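Local coordinates for protein phosphodiesterase (Candida albicans, PDB 6CPU) that is a largely helical metalloprotein of the phosphodiesterase family, within the HD superfamily, and holds a zinc and a magnesium ion, at residues H31-N43 and I260-P272. Sequence-based numbering, arbitrary orientation.
Sequences HLFKKTSTETDSN and IFIVRDTYKNGNP
The ring of F33 receives the edge of F261 on its face in an offset edge-to-face stack, the planes turned 80° apart, while I262 CD1 and the carboxylate of D265 lie at the F33 edge. Here the chain running out of helix 253-264, in the largely helical phosphodiesterase fold, packs against the chain that follows helix 25-34, from an N-terminal region with a parallel four-stranded sheet, and the example illustrates how side chains can bind a chain leaving a helix. The D265 carboxylate is nearly coplanar with the F33 ring, its OD2 3.4 Å from F33 CD1. The guanidinium of R264 carries T36 O and S37 N over one face and takes F33 O in its plane at the edge, through a bond from NH2 of 3.1 Å. R264 reaches across because its chain, extended from the backbone, bends at chi3 (80°); its NH1 pairs with D228 of helix 227-242. T36 OG1 donates a hydrogen bond to D265 OD1 at 2.6 Å, nearly in line with the C-O bond, and accepts a weak bond from R264 NE. A water donates to both L32 O and D265 OD1, adding a second link to this carboxylate. Farther along, N269 ND2 grips two carbonyls. It meets T36 O from above the carbonyl plane, at 2.7 Å. Its bond to T38 O, 2.9 Å long, is the straighter one. D41 is shared: OD2 forms salt bridges with R127 and R130, whereas G270 N, in the turn K268-N271, donates to D41 OD1 at 2.8 Å from well above the carboxylate plane.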
# COMPACT_ATOMS: atom_id res chain seq x y z
N HIS A 31 0.53 -16.72 12.31
CA HIS A 31 0.08 -17.39 11.09
C HIS A 31 -0.72 -16.43 10.21
O HIS A 31 -0.53 -16.38 8.99
CB HIS A 31 -0.76 -18.61 11.48
CG HIS A 31 -1.39 -19.33 10.34
ND1 HIS A 31 -0.70 -20.21 9.53
CD2 HIS A 31 -2.67 -19.35 9.91
CE1 HIS A 31 -1.53 -20.73 8.64
NE2 HIS A 31 -2.73 -20.22 8.84
N LEU A 32 -1.62 -15.66 10.84
CA LEU A 32 -2.46 -14.71 10.12
C LEU A 32 -1.63 -13.57 9.54
O LEU A 32 -1.88 -13.18 8.40
CB LEU A 32 -3.57 -14.15 11.01
CG LEU A 32 -4.59 -15.17 11.49
CD1 LEU A 32 -5.54 -14.47 12.42
CD2 LEU A 32 -5.35 -15.80 10.33
N PHE A 33 -0.68 -13.02 10.30
CA PHE A 33 0.17 -11.91 9.80
C PHE A 33 0.93 -12.30 8.53
O PHE A 33 1.14 -11.47 7.65
CB PHE A 33 1.16 -11.41 10.85
CG PHE A 33 0.61 -10.35 11.78
CD1 PHE A 33 0.08 -9.17 11.30
CD2 PHE A 33 0.67 -10.53 13.16
CE1 PHE A 33 -0.41 -8.20 12.16
CE2 PHE A 33 0.20 -9.57 14.02
CZ PHE A 33 -0.34 -8.40 13.53
N LYS A 34 1.34 -13.57 8.45
CA LYS A 34 2.15 -14.05 7.33
C LYS A 34 1.37 -14.24 6.03
O LYS A 34 1.98 -14.33 4.96
CB LYS A 34 2.88 -15.35 7.70
CG LYS A 34 4.05 -15.10 8.63
CD LYS A 34 4.96 -16.31 8.80
CE LYS A 34 4.36 -17.33 9.72
NZ LYS A 34 5.40 -18.31 10.14
N LYS A 35 0.04 -14.26 6.11
CA LYS A 35 -0.79 -14.43 4.92
C LYS A 35 -0.58 -13.38 3.81
O LYS A 35 -0.73 -13.70 2.61
CB LYS A 35 -2.27 -14.54 5.31
CG LYS A 35 -2.51 -15.88 6.00
CD LYS A 35 -3.97 -16.16 6.23
CE LYS A 35 -4.15 -17.58 6.72
NZ LYS A 35 -4.07 -18.56 5.61
N THR A 36 -0.20 -12.16 4.18
CA THR A 36 0.05 -11.12 3.19
C THR A 36 1.50 -11.11 2.65
O THR A 36 1.94 -10.15 2.01
CB THR A 36 -0.39 -9.74 3.73
OG1 THR A 36 0.20 -9.50 5.01
CG2 THR A 36 -1.88 -9.70 3.84
N SER A 37 2.24 -12.19 2.89
CA SER A 37 3.59 -12.33 2.33
C SER A 37 3.54 -12.81 0.88
O SER A 37 4.56 -12.73 0.18
CB SER A 37 4.42 -13.31 3.14
OG SER A 37 3.96 -14.63 2.93
N THR A 38 2.39 -13.31 0.45
CA THR A 38 2.22 -13.93 -0.88
C THR A 38 1.83 -12.90 -1.93
O THR A 38 1.62 -11.71 -1.62
CB THR A 38 1.14 -15.04 -0.84
OG1 THR A 38 -0.16 -14.44 -0.72
CG2 THR A 38 1.37 -16.01 0.32
N GLU A 39 1.70 -13.36 -3.18
CA GLU A 39 1.32 -12.49 -4.28
C GLU A 39 -0.15 -12.68 -4.70
O GLU A 39 -0.55 -12.21 -5.75
CB GLU A 39 2.23 -12.75 -5.49
CG GLU A 39 3.69 -12.43 -5.24
CD GLU A 39 3.95 -10.96 -5.00
OE1 GLU A 39 3.29 -10.09 -5.61
OE2 GLU A 39 4.86 -10.64 -4.19
N THR A 40 -0.94 -13.35 -3.87
CA THR A 40 -2.32 -13.69 -4.23
C THR A 40 -3.27 -13.32 -3.09
O THR A 40 -2.89 -13.39 -1.92
CB THR A 40 -2.44 -15.19 -4.55
OG1 THR A 40 -1.90 -15.96 -3.46
CG2 THR A 40 -1.67 -15.54 -5.82
N ASP A 41 -4.49 -12.92 -3.43
CA ASP A 41 -5.54 -12.69 -2.41
C ASP A 41 -5.85 -13.99 -1.68
O ASP A 41 -5.87 -15.05 -2.31
CB ASP A 41 -6.86 -12.21 -3.06
CG ASP A 41 -6.72 -10.90 -3.81
OD1 ASP A 41 -6.09 -9.95 -3.29
OD2 ASP A 41 -7.27 -10.81 -4.95
N SER A 42 -6.11 -13.93 -0.37
CA SER A 42 -6.69 -15.07 0.33
C SER A 42 -8.04 -15.33 -0.32
O SER A 42 -8.84 -14.41 -0.46
CB SER A 42 -6.86 -14.78 1.83
OG SER A 42 -7.18 -15.97 2.54
N ASN A 43 -8.28 -16.56 -0.75
CA ASN A 43 -9.48 -16.84 -1.54
C ASN A 43 -10.32 -18.00 -1.01
O ASN A 43 -11.13 -18.58 -1.73
CB ASN A 43 -9.12 -17.03 -3.01
CG ASN A 43 -8.47 -18.35 -3.29
OD1 ASN A 43 -7.85 -18.95 -2.41
ND2 ASN A 43 -8.64 -18.84 -4.52
N ILE A 260 4.33 -1.55 10.14
CA ILE A 260 4.44 -1.84 8.71
C ILE A 260 3.67 -3.09 8.32
O ILE A 260 3.09 -3.16 7.22
CB ILE A 260 5.91 -1.94 8.28
CG1 ILE A 260 6.60 -0.59 8.52
CG2 ILE A 260 6.02 -2.32 6.80
CD1 ILE A 260 8.09 -0.72 8.71
N PHE A 261 3.64 -4.10 9.20
CA PHE A 261 2.80 -5.28 8.95
C PHE A 261 1.33 -4.90 8.85
O PHE A 261 0.61 -5.40 7.97
CB PHE A 261 2.98 -6.34 10.05
CG PHE A 261 4.03 -7.36 9.75
CD1 PHE A 261 5.37 -7.09 9.96
CD2 PHE A 261 3.67 -8.63 9.31
CE1 PHE A 261 6.34 -8.03 9.70
CE2 PHE A 261 4.63 -9.58 9.05
CZ PHE A 261 5.97 -9.28 9.24
N ILE A 262 0.89 -4.02 9.74
CA ILE A 262 -0.47 -3.50 9.74
C ILE A 262 -0.78 -2.77 8.43
O ILE A 262 -1.83 -2.99 7.85
CB ILE A 262 -0.72 -2.50 10.90
CG1 ILE A 262 -0.72 -3.15 12.29
CG2 ILE A 262 -1.99 -1.68 10.68
CD1 ILE A 262 -0.84 -4.63 12.36
N VAL A 263 0.17 -1.95 7.96
CA VAL A 263 0.01 -1.25 6.67
C VAL A 263 -0.08 -2.26 5.52
O VAL A 263 -0.98 -2.17 4.69
CB VAL A 263 1.17 -0.27 6.39
CG1 VAL A 263 1.10 0.25 4.96
CG2 VAL A 263 1.15 0.90 7.36
N ARG A 264 0.84 -3.21 5.48
CA ARG A 264 0.83 -4.24 4.42
C ARG A 264 -0.51 -4.96 4.37
O ARG A 264 -1.07 -5.20 3.29
CB ARG A 264 1.98 -5.23 4.60
CG ARG A 264 2.05 -6.29 3.53
CD ARG A 264 3.23 -7.21 3.74
NE ARG A 264 2.95 -8.24 4.75
CZ ARG A 264 3.77 -9.24 5.05
NH1 ARG A 264 4.96 -9.34 4.47
NH2 ARG A 264 3.41 -10.16 5.94
N ASP A 265 -1.06 -5.26 5.55
CA ASP A 265 -2.36 -5.92 5.67
C ASP A 265 -3.56 -5.12 5.11
O ASP A 265 -4.61 -5.71 4.85
CB ASP A 265 -2.65 -6.30 7.14
CG ASP A 265 -1.81 -7.48 7.65
OD1 ASP A 265 -1.18 -8.19 6.82
OD2 ASP A 265 -1.76 -7.69 8.89
N THR A 266 -3.40 -3.82 4.89
CA THR A 266 -4.45 -3.02 4.30
C THR A 266 -4.38 -2.97 2.78
O THR A 266 -5.29 -2.45 2.16
CB THR A 266 -4.47 -1.57 4.82
OG1 THR A 266 -3.31 -0.87 4.37
CG2 THR A 266 -4.53 -1.55 6.35
N TYR A 267 -3.30 -3.49 2.20
CA TYR A 267 -3.15 -3.55 0.75
C TYR A 267 -3.60 -4.91 0.25
O TYR A 267 -3.40 -5.92 0.91
CB TYR A 267 -1.69 -3.25 0.35
CG TYR A 267 -1.38 -1.77 0.37
CD1 TYR A 267 -0.79 -1.17 1.47
CD2 TYR A 267 -1.69 -0.96 -0.72
CE1 TYR A 267 -0.54 0.19 1.50
CE2 TYR A 267 -1.44 0.40 -0.69
CZ TYR A 267 -0.86 0.98 0.41
OH TYR A 267 -0.62 2.35 0.40
N LYS A 268 -4.24 -4.95 -0.92
CA LYS A 268 -4.74 -6.22 -1.46
C LYS A 268 -3.67 -6.91 -2.31
O LYS A 268 -3.30 -6.41 -3.38
CB LYS A 268 -6.00 -5.94 -2.29
CG LYS A 268 -7.11 -5.42 -1.41
CD LYS A 268 -8.31 -4.97 -2.19
CE LYS A 268 -9.56 -4.91 -1.33
NZ LYS A 268 -9.34 -4.41 0.04
N ASN A 269 -3.19 -8.07 -1.84
CA ASN A 269 -2.02 -8.72 -2.43
C ASN A 269 -2.24 -9.19 -3.83
O ASN A 269 -1.28 -9.30 -4.59
CB ASN A 269 -1.63 -9.95 -1.63
CG ASN A 269 -1.15 -9.59 -0.27
OD1 ASN A 269 -1.94 -9.12 0.57
ND2 ASN A 269 0.13 -9.80 -0.02
N GLY A 270 -3.47 -9.53 -4.16
CA GLY A 270 -3.81 -9.97 -5.52
C GLY A 270 -4.00 -8.86 -6.54
O GLY A 270 -4.28 -9.15 -7.71
N ASN A 271 -3.92 -7.59 -6.12
CA ASN A 271 -3.98 -6.51 -7.09
C ASN A 271 -2.69 -6.59 -7.92
O ASN A 271 -1.60 -6.63 -7.34
CB ASN A 271 -4.07 -5.13 -6.46
CG ASN A 271 -5.44 -4.83 -5.83
OD1 ASN A 271 -6.37 -5.63 -5.86
ND2 ASN A 271 -5.55 -3.66 -5.28
N PRO A 272 -2.80 -6.62 -9.26
CA PRO A 272 -1.52 -6.68 -9.99
C PRO A 272 -0.66 -5.44 -9.83
O PRO A 272 0.57 -5.55 -9.76
CB PRO A 272 -1.97 -6.87 -11.45
CG PRO A 272 -3.30 -7.51 -11.35
CD PRO A 272 -3.95 -6.85 -10.15
O HOH W 1 -2.30 -10.78 7.02
O HOH W 2 1.44 -8.74 -3.84